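Local coordinates for soluble lytic murein transglycosylase (Pseudomonas aeruginosa, PDB 5OHU), which cleaves peptidoglycan as a lytic transglycosylase, turning its glycan strands over by both exolytic and endolytic action, at residues V570-A574 with V597-T601; D373-F377 with Q612-S616; L283-F289 with T308-W312. All coordinates share one frame; numbering follows the deposited sequence.

Contact 1 (V570-A574 with V597-T601); sequences VLASA and VWIET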
loop_
_atom_site.group_PDB
_atom_site.type_symbol
_atom_site.label_atom_id
_atom_site.label_comp_id
_atom_site.label_asym_id
_atom_site.label_seq_id
_atom_site.Cartn_x
_atom_site.Cartn_y
_atom_site.Cartn_z
ATOM N N VAL A 570 -8.969 10.733 18.996
ATOM C CA VAL A 570 -9.400 10.510 17.617
ATOM C C VAL A 570 -8.814 11.573 16.694
ATOM O O VAL A 570 -8.214 11.266 15.656
ATOM C CB VAL A 570 -10.933 10.496 17.523
ATOM C CG1 VAL A 570 -11.357 10.192 16.090
ATOM C CG2 VAL A 570 -11.528 9.475 18.493
ATOM N N LEU A 571 -9.007 12.841 17.046
ATOM C CA LEU A 571 -8.483 13.917 16.218
ATOM C C LEU A 571 -6.959 13.940 16.244
ATOM O O LEU A 571 -6.309 14.099 15.203
ATOM C CB LEU A 571 -9.047 15.246 16.701
ATOM C CG LEU A 571 -10.573 15.305 16.691
ATOM C CD1 LEU A 571 -11.056 16.590 17.381
ATOM C CD2 LEU A 571 -11.075 15.242 15.251
ATOM N N ALA A 572 -6.369 13.793 17.435
ATOM C CA ALA A 572 -4.914 13.856 17.539
ATOM C C ALA A 572 -4.252 12.717 16.760
ATOM O O ALA A 572 -3.207 12.917 16.133
ATOM C CB ALA A 572 -4.489 13.828 19.004
ATOM N N SER A 573 -4.851 11.522 16.780
ATOM C CA SER A 573 -4.297 10.415 16.008
ATOM C C SER A 573 -4.338 10.737 14.526
ATOM O O SER A 573 -3.358 10.503 13.798
ATOM C CB SER A 573 -5.055 9.110 16.287
ATOM O OG SER A 573 -4.899 8.726 17.643
ATOM N N ALA A 574 -5.472 11.273 14.063
ATOM C CA ALA A 574 -5.593 11.663 12.661
ATOM C C ALA A 574 -4.548 12.711 12.302
ATOM O O ALA A 574 -3.937 12.655 11.229
ATOM C CB ALA A 574 -7.007 12.182 12.380
ATOM N N VAL A 597 -19.155 8.481 12.847
ATOM C CA VAL A 597 -19.405 9.094 11.547
ATOM C C VAL A 597 -18.172 9.861 11.069
ATOM O O VAL A 597 -17.771 9.768 9.901
ATOM C CB VAL A 597 -20.645 10.009 11.606
ATOM C CG1 VAL A 597 -20.785 10.807 10.278
ATOM C CG2 VAL A 597 -21.910 9.211 11.871
ATOM N N TRP A 598 -17.568 10.653 11.956
ATOM C CA TRP A 598 -16.403 11.440 11.552
ATOM C C TRP A 598 -15.282 10.544 11.052
ATOM O O TRP A 598 -14.686 10.815 10.004
ATOM C CB TRP A 598 -15.893 12.309 12.702
ATOM C CG TRP A 598 -14.805 13.247 12.213
ATOM C CD1 TRP A 598 -14.985 14.448 11.574
ATOM C CD2 TRP A 598 -13.380 13.047 12.289
ATOM N NE1 TRP A 598 -13.761 15.009 11.261
ATOM C CE2 TRP A 598 -12.766 14.173 11.701
ATOM C CE3 TRP A 598 -12.570 12.043 12.827
ATOM C CZ2 TRP A 598 -11.386 14.311 11.622
ATOM C CZ3 TRP A 598 -11.192 12.182 12.744
ATOM C CH2 TRP A 598 -10.617 13.306 12.140
ATOM N N ILE A 599 -14.991 9.463 11.781
ATOM C CA ILE A 599 -13.935 8.547 11.358
ATOM C C ILE A 599 -14.284 7.932 10.018
ATOM O O ILE A 599 -13.448 7.867 9.107
ATOM C CB ILE A 599 -13.697 7.455 12.417
ATOM C CG1 ILE A 599 -12.952 8.030 13.622
ATOM C CG2 ILE A 599 -12.827 6.358 11.825
ATOM C CD1 ILE A 599 -13.294 7.308 14.916
ATOM N N GLU A 600 -15.528 7.469 9.882
ATOM C CA GLU A 600 -15.939 6.785 8.666
ATOM C C GLU A 600 -15.841 7.693 7.448
ATOM O O GLU A 600 -15.624 7.208 6.329
ATOM C CB GLU A 600 -17.375 6.279 8.798
ATOM C CG GLU A 600 -17.713 5.250 7.747
ATOM C CD GLU A 600 -16.730 4.098 7.764
ATOM O OE1 GLU A 600 -16.566 3.489 8.868
ATOM O OE2 GLU A 600 -16.089 3.849 6.704
ATOM N N THR A 601 -16.000 9.008 7.635
ATOM C CA THR A 601 -16.040 9.938 6.515
ATOM C C THR A 601 -14.742 10.711 6.365
ATOM O O THR A 601 -14.716 11.733 5.676
ATOM C CB THR A 601 -17.222 10.907 6.632
ATOM O OG1 THR A 601 -17.098 11.691 7.827
ATOM C CG2 THR A 601 -18.566 10.141 6.669
#

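Contact 2 (D373-F377 with Q612-S616); sequences DFYGF and QNVLS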
loop_
_atom_site.group_PDB
_atom_site.type_symbol
_atom_site.label_atom_id
_atom_site.label_comp_id
_atom_site.label_asym_id
_atom_site.label_seq_id
_atom_site.Cartn_x
_atom_site.Cartn_y
_atom_site.Cartn_z
ATOM N N ASP A 373 -11.860 -6.573 15.321
ATOM C CA ASP A 373 -11.319 -5.356 14.729
ATOM C C ASP A 373 -12.087 -4.132 15.233
ATOM O O ASP A 373 -12.920 -4.225 16.142
ATOM C CB ASP A 373 -11.309 -5.461 13.205
ATOM C CG ASP A 373 -12.695 -5.377 12.590
ATOM O OD1 ASP A 373 -13.704 -5.556 13.301
ATOM O OD2 ASP A 373 -12.767 -5.146 11.373
ATOM N N PHE A 374 -11.805 -2.983 14.615
ATOM C CA PHE A 374 -12.387 -1.713 15.049
ATOM C C PHE A 374 -13.909 -1.760 15.083
ATOM O O PHE A 374 -14.528 -1.309 16.050
ATOM C CB PHE A 374 -11.884 -0.583 14.138
ATOM C CG PHE A 374 -12.565 0.749 14.361
ATOM C CD1 PHE A 374 -12.171 1.565 15.435
ATOM C CD2 PHE A 374 -13.606 1.174 13.538
ATOM C CE1 PHE A 374 -12.769 2.792 15.678
ATOM C CE2 PHE A 374 -14.207 2.417 13.761
ATOM C CZ PHE A 374 -13.794 3.224 14.846
ATOM N N TYR A 375 -14.539 -2.295 14.026
ATOM C CA TYR A 375 -15.999 -2.306 13.981
ATOM C C TYR A 375 -16.612 -3.312 14.961
ATOM O O TYR A 375 -17.762 -3.132 15.379
ATOM C CB TYR A 375 -16.469 -2.589 12.549
ATOM C CG TYR A 375 -16.063 -1.498 11.571
ATOM C CD1 TYR A 375 -16.728 -0.269 11.554
ATOM C CD2 TYR A 375 -14.997 -1.682 10.682
ATOM C CE1 TYR A 375 -16.345 0.754 10.686
ATOM C CE2 TYR A 375 -14.618 -0.666 9.802
ATOM C CZ TYR A 375 -15.303 0.542 9.801
ATOM O OH TYR A 375 -14.922 1.540 8.929
ATOM N N GLY A 376 -15.888 -4.374 15.327
ATOM C CA GLY A 376 -16.362 -5.222 16.412
ATOM C C GLY A 376 -16.372 -4.498 17.750
ATOM O O GLY A 376 -17.308 -4.642 18.534
ATOM N N PHE A 377 -15.335 -3.703 18.023
ATOM C CA PHE A 377 -15.336 -2.856 19.213
ATOM C C PHE A 377 -16.522 -1.895 19.207
ATOM O O PHE A 377 -17.218 -1.749 20.217
ATOM C CB PHE A 377 -14.017 -2.083 19.314
ATOM C CG PHE A 377 -12.833 -2.941 19.691
ATOM C CD1 PHE A 377 -12.783 -3.581 20.927
ATOM C CD2 PHE A 377 -11.777 -3.101 18.817
ATOM C CE1 PHE A 377 -11.669 -4.368 21.279
ATOM C CE2 PHE A 377 -10.691 -3.875 19.139
ATOM C CZ PHE A 377 -10.622 -4.511 20.364
ATOM N N GLN A 612 -8.456 4.060 12.959
ATOM C CA GLN A 612 -9.120 2.870 13.470
ATOM C C GLN A 612 -8.117 1.891 14.058
ATOM O O GLN A 612 -8.400 1.279 15.097
ATOM C CB GLN A 612 -9.969 2.222 12.382
ATOM C CG GLN A 612 -11.078 3.128 11.888
ATOM C CD GLN A 612 -11.948 2.471 10.823
ATOM O OE1 GLN A 612 -11.596 1.422 10.281
ATOM N NE2 GLN A 612 -13.100 3.085 10.526
ATOM N N ASN A 613 -6.925 1.774 13.456
ATOM C CA ASN A 613 -5.904 0.889 14.016
ATOM C C ASN A 613 -5.465 1.367 15.401
ATOM O O ASN A 613 -5.413 0.587 16.357
ATOM C CB ASN A 613 -4.662 0.826 13.116
ATOM C CG ASN A 613 -4.863 0.018 11.838
ATOM O OD1 ASN A 613 -3.979 0.003 10.966
ATOM N ND2 ASN A 613 -6.049 -0.541 11.660
ATOM N N VAL A 614 -5.066 2.641 15.496
ATOM C CA VAL A 614 -4.535 3.188 16.741
ATOM C C VAL A 614 -5.556 3.058 17.865
ATOM O O VAL A 614 -5.223 2.631 18.973
ATOM C CB VAL A 614 -4.098 4.649 16.546
ATOM C CG1 VAL A 614 -3.800 5.309 17.895
ATOM C CG2 VAL A 614 -2.856 4.718 15.613
ATOM N N LEU A 615 -6.815 3.421 17.601
ATOM C CA LEU A 615 -7.822 3.300 18.650
ATOM C C LEU A 615 -8.000 1.848 19.061
ATOM O O LEU A 615 -8.124 1.549 20.252
ATOM C CB LEU A 615 -9.156 3.895 18.197
ATOM C CG LEU A 615 -9.140 5.415 18.005
ATOM C CD1 LEU A 615 -10.442 5.912 17.320
ATOM C CD2 LEU A 615 -8.927 6.121 19.353
ATOM N N SER A 616 -8.032 0.934 18.089
ATOM C CA SER A 616 -8.201 -0.479 18.417
ATOM C C SER A 616 -7.002 -0.997 19.202
ATOM O O SER A 616 -7.162 -1.749 20.168
ATOM C CB SER A 616 -8.395 -1.297 17.136
ATOM O OG SER A 616 -9.601 -0.937 16.472
#

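Contact 3 (L283-F289 with T308-W312); sequences LSLAKRF and TVTEW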
loop_
_atom_site.group_PDB
_atom_site.type_symbol
_atom_site.label_atom_id
_atom_site.label_comp_id
_atom_site.label_asym_id
_atom_site.label_seq_id
_atom_site.Cartn_x
_atom_site.Cartn_y
_atom_site.Cartn_z
ATOM N N LEU A 283 -17.141 11.153 -6.796
ATOM C CA LEU A 283 -16.285 10.771 -5.679
ATOM C C LEU A 283 -15.594 11.980 -5.067
ATOM O O LEU A 283 -15.516 12.105 -3.841
ATOM C CB LEU A 283 -15.247 9.753 -6.144
ATOM C CG LEU A 283 -15.709 8.302 -6.233
ATOM C CD1 LEU A 283 -14.538 7.433 -6.664
ATOM C CD2 LEU A 283 -16.228 7.866 -4.867
ATOM N N SER A 284 -15.086 12.885 -5.893
ATOM C CA SER A 284 -14.401 14.029 -5.304
ATOM C C SER A 284 -15.385 14.986 -4.631
ATOM O O SER A 284 -15.080 15.563 -3.581
ATOM C CB SER A 284 -13.555 14.739 -6.363
ATOM O OG SER A 284 -12.808 15.785 -5.773
ATOM N N LEU A 285 -16.577 15.167 -5.194
ATOM C CA LEU A 285 -17.565 15.982 -4.491
ATOM C C LEU A 285 -17.949 15.349 -3.158
ATOM O O LEU A 285 -18.117 16.048 -2.154
ATOM C CB LEU A 285 -18.819 16.164 -5.347
ATOM C CG LEU A 285 -18.780 17.177 -6.482
ATOM C CD1 LEU A 285 -20.076 17.109 -7.302
ATOM C CD2 LEU A 285 -18.552 18.569 -5.921
ATOM N N ALA A 286 -18.126 14.027 -3.139
ATOM C CA ALA A 286 -18.580 13.365 -1.922
ATOM C C ALA A 286 -17.549 13.486 -0.819
ATOM O O ALA A 286 -17.912 13.620 0.350
ATOM C CB ALA A 286 -18.893 11.890 -2.195
ATOM N N LYS A 287 -16.264 13.477 -1.172
ATOM C CA LYS A 287 -15.229 13.647 -0.165
ATOM C C LYS A 287 -15.180 15.067 0.370
ATOM O O LYS A 287 -14.549 15.303 1.405
ATOM C CB LYS A 287 -13.857 13.250 -0.722
ATOM C CG LYS A 287 -13.588 11.766 -0.648
ATOM C CD LYS A 287 -12.523 11.333 -1.681
ATOM C CE LYS A 287 -12.314 9.832 -1.608
ATOM N NZ LYS A 287 -11.151 9.384 -2.447
ATOM N N ARG A 288 -15.864 16.006 -0.269
ATOM C CA ARG A 288 -16.049 17.335 0.294
ATOM C C ARG A 288 -17.405 17.484 0.948
ATOM O O ARG A 288 -17.777 18.594 1.351
ATOM C CB ARG A 288 -15.877 18.394 -0.786
ATOM C CG ARG A 288 -14.523 18.366 -1.404
ATOM C CD ARG A 288 -14.567 19.090 -2.695
ATOM N NE ARG A 288 -13.874 20.369 -2.657
ATOM C CZ ARG A 288 -12.579 20.515 -2.916
ATOM N NH1 ARG A 288 -11.835 19.456 -3.220
ATOM N NH2 ARG A 288 -12.031 21.719 -2.872
ATOM N N PHE A 289 -18.168 16.393 1.033
ATOM C CA PHE A 289 -19.460 16.394 1.704
ATOM C C PHE A 289 -20.468 17.295 0.996
ATOM O O PHE A 289 -21.299 17.949 1.628
ATOM C CB PHE A 289 -19.288 16.771 3.182
ATOM C CG PHE A 289 -18.137 16.039 3.851
ATOM C CD1 PHE A 289 -18.008 14.653 3.715
ATOM C CD2 PHE A 289 -17.170 16.731 4.588
ATOM C CE1 PHE A 289 -16.946 13.969 4.329
ATOM C CE2 PHE A 289 -16.111 16.051 5.199
ATOM C CZ PHE A 289 -15.998 14.668 5.066
ATOM N N THR A 308 -15.939 1.677 -4.609
ATOM C CA THR A 308 -15.524 2.966 -4.070
ATOM C C THR A 308 -16.673 3.971 -4.109
ATOM O O THR A 308 -16.872 4.735 -3.156
ATOM C CB THR A 308 -14.318 3.498 -4.838
ATOM O OG1 THR A 308 -13.282 2.513 -4.802
ATOM C CG2 THR A 308 -13.790 4.801 -4.172
ATOM N N VAL A 309 -17.463 3.961 -5.188
ATOM C CA VAL A 309 -18.583 4.892 -5.282
ATOM C C VAL A 309 -19.698 4.486 -4.332
ATOM O O VAL A 309 -20.388 5.345 -3.773
ATOM C CB VAL A 309 -19.097 4.991 -6.737
ATOM C CG1 VAL A 309 -20.356 5.851 -6.806
ATOM C CG2 VAL A 309 -18.009 5.543 -7.662
ATOM N N THR A 310 -19.907 3.186 -4.147
ATOM C CA THR A 310 -20.955 2.737 -3.241
ATOM C C THR A 310 -20.654 3.156 -1.815
ATOM O O THR A 310 -21.543 3.619 -1.095
ATOM C CB THR A 310 -21.094 1.218 -3.313
ATOM O OG1 THR A 310 -21.340 0.838 -4.667
ATOM C CG2 THR A 310 -22.237 0.750 -2.457
ATOM N N GLU A 311 -19.402 2.993 -1.394
ATOM C CA GLU A 311 -19.021 3.321 -0.029
ATOM C C GLU A 311 -19.078 4.826 0.211
ATOM O O GLU A 311 -19.468 5.268 1.294
ATOM C CB GLU A 311 -17.614 2.782 0.268
ATOM C CG GLU A 311 -17.507 1.264 0.333
ATOM C CD GLU A 311 -16.229 0.773 1.027
ATOM O OE1 GLU A 311 -15.124 1.137 0.559
ATOM O OE2 GLU A 311 -16.323 0.010 2.023
ATOM N N TRP A 312 -18.691 5.627 -0.784
ATOM C CA TRP A 312 -18.701 7.068 -0.563
ATOM C C TRP A 312 -20.098 7.634 -0.691
ATOM O O TRP A 312 -20.424 8.625 -0.040
ATOM C CB TRP A 312 -17.705 7.761 -1.489
ATOM C CG TRP A 312 -16.477 7.857 -0.728
ATOM C CD1 TRP A 312 -15.390 7.030 -0.800
ATOM C CD2 TRP A 312 -16.221 8.773 0.332
ATOM N NE1 TRP A 312 -14.456 7.398 0.143
ATOM C CE2 TRP A 312 -14.947 8.461 0.855
ATOM C CE3 TRP A 312 -16.948 9.832 0.894
ATOM C CZ2 TRP A 312 -14.365 9.190 1.887
ATOM C CZ3 TRP A 312 -16.375 10.552 1.944
ATOM C CH2 TRP A 312 -15.092 10.229 2.420
#

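Contact 1 (V570-A574 with V597-T601)
Within the lysozyme-like transglycosylase domain, Trp598 of the short helix 595-600 packs on Val570, Leu571 and Ala574 of helix 569-578. All the touching residues are buried, and no hydrogen bond crosses between the two segments. The six-membered ring of Trp598 does most of the touching. Over one of its faces sits Leu571 CD2, 3.8 Å from the ring centroid and 15° off the normal, a CH-pi contact. The methyl is shifted toward the rim, and Trp598 CH2 is its nearest ring atom at 3.7 Å. At the edge, in the ring plane, Ala574 CB meets Trp598 CH2 at 3.8 Å. Val570 CG1 comes in obliquely and touches Trp598 CZ3 at 3.9 Å. Trp598 CG is anti to the backbone N (chi1 -173°), which carries the indole out toward helix 569-578. Val570 CG1 also lies 3.6 Å from Ile599 CG1, and these two side chains cross at about a right angle. The same methyl therefore touches both the indole and the isoleucine. The polar end of the indole is satisfied elsewhere: Trp598 NE1 bonds to Trp586 O. Val583 of helix 580-586 and Val611 and Leu615 of helix 605-624 add to the same apolar cluster. This is helix-on-helix packing round a central tryptophan, part of the hydrophobic core of a lysozyme-like fold.

Contact 2 (D373-F377 with Q612-S616)
Phe374 and Ser616 bring the two backbones closest, CA to CA 5.5 Å, where the first turn of helix 374-383 meets helix 605-624. The contact is helix-to-helix packing at a helix N-terminus, and Asp373 is the N-cap. It joins two parts of the chain more than 230 residues apart, in an Slt70-like architecture. The chief pair is Phe374 and Gln612. Gln612 CG lies over the centre of the Phe374 ring, 3.6 Å from the centroid, in a CH-pi contact. The Gln612 chain is extended beyond CG, so it runs on across the ring. Its amide lies stacked on the ring, with planes 14° apart, and Gln612 CD is 3.4 Å from Phe374 CD2. The tyrosine ring, by contrast, stands perpendicular to this amide. Gln612 NE2 gives a nearly straight hydrogen bond to Tyr375 OH, 2.9 Å long and 163° at the hydrogen. The hydroxyl lies close to the amide plane, and this bond and the stack on Phe374 together help to set the turn of the amide. Tyr375 OH also bonds with Glu600 OE1 and Arg342 NE, so the hydroxyl has three polar partners. Leu615 CD1 approaches Phe374 CE1 obliquely at 4.2 Å, and Ile631 from a loop touches Phe374, Phe377 and Leu615. Asp373 caps the helix by accepting from Gly376 N at OD1, while its OD2 bonds with Ser341 OG. Ser616 OG sits at the Phe374 ring edge, 3.3 Å from Phe374 CB. It also donates to Gln612 O (2.9 Å), which Ser616 N reaches from the opposite face of the carbonyl plane.

Contact 3 (L283-F289 with T308-W312)
The aliphatic chain of Lys287 is laid across the indole face of Trp312, at about a right angle to the tryptophan side chain. Lys287 CG stands 3.7 Å from the centroid of the six-membered ring, 11° off the normal, a CH-pi contact. The chain is extended beyond CG, so it continues over the indole, and Lys287 CE comes to 3.7 Å from Trp312 NE1. The contact is therefore made by methylene groups. The first torsion of Trp312 is itself unusual: chi1 is -93°, away from the staggered position, and it sets the ring under the lysine. Ala286 borders the same ring, with its O 3.8 Å from Trp312 CZ3. Arg315, from outside the two segments, makes a cation-pi contact with Trp312. The two helix segments run roughly parallel, with axes 10.1 Å apart at 27°. They belong to helices 271-287 and 307-319, and helix 293-300 lies between them in the chain. Alpha-helices packed in this way build the superhelical, ring-like part of Slt proteins. Helix 271-287 ends in a Schellman motif whose C-prime residue, Phe289, has positive phi. Phe289 N bonds to Ala286 O, and Asp290 N bonds to Leu285 O. The turn brings Phe289 CE1 to the edge of the indole, 4.2 Å from Trp312 CZ3. Arg319 makes a cation-pi contact with the Phe289 ring. One turn before Lys287, Leu283 packs against Thr308 and Val309. It has two conformers, so its contacts are less certain. In one of them Leu283 CD2 lies 3.7 Å from Trp312 CB, and Leu283 CD1 meets Thr308 CG2 at 3.7 Å. Met297 of helix 293-300 packs on Val309.

Contact 1 touches both of the others. Its centre is about 12 Å from that of contact 2 and about 17 Å from that of contact 3. Contacts 2 and 3 are about 23 Å apart between centres and about 7 Å between nearest atoms, so they do not meet. Glu600 OE1 of contact 1 lies 2.6 Å from Tyr375 OH of contact 2, a probable hydrogen bond, and Ile599 CG2 packs on Gln612 NE2. Toward contact 3, Thr601 O lies 3.3 Å from Phe289 CZ. Segment 597-601 is thus the common neighbour, joining the lysozyme-like domain to the helices of 283-289 and 308-312.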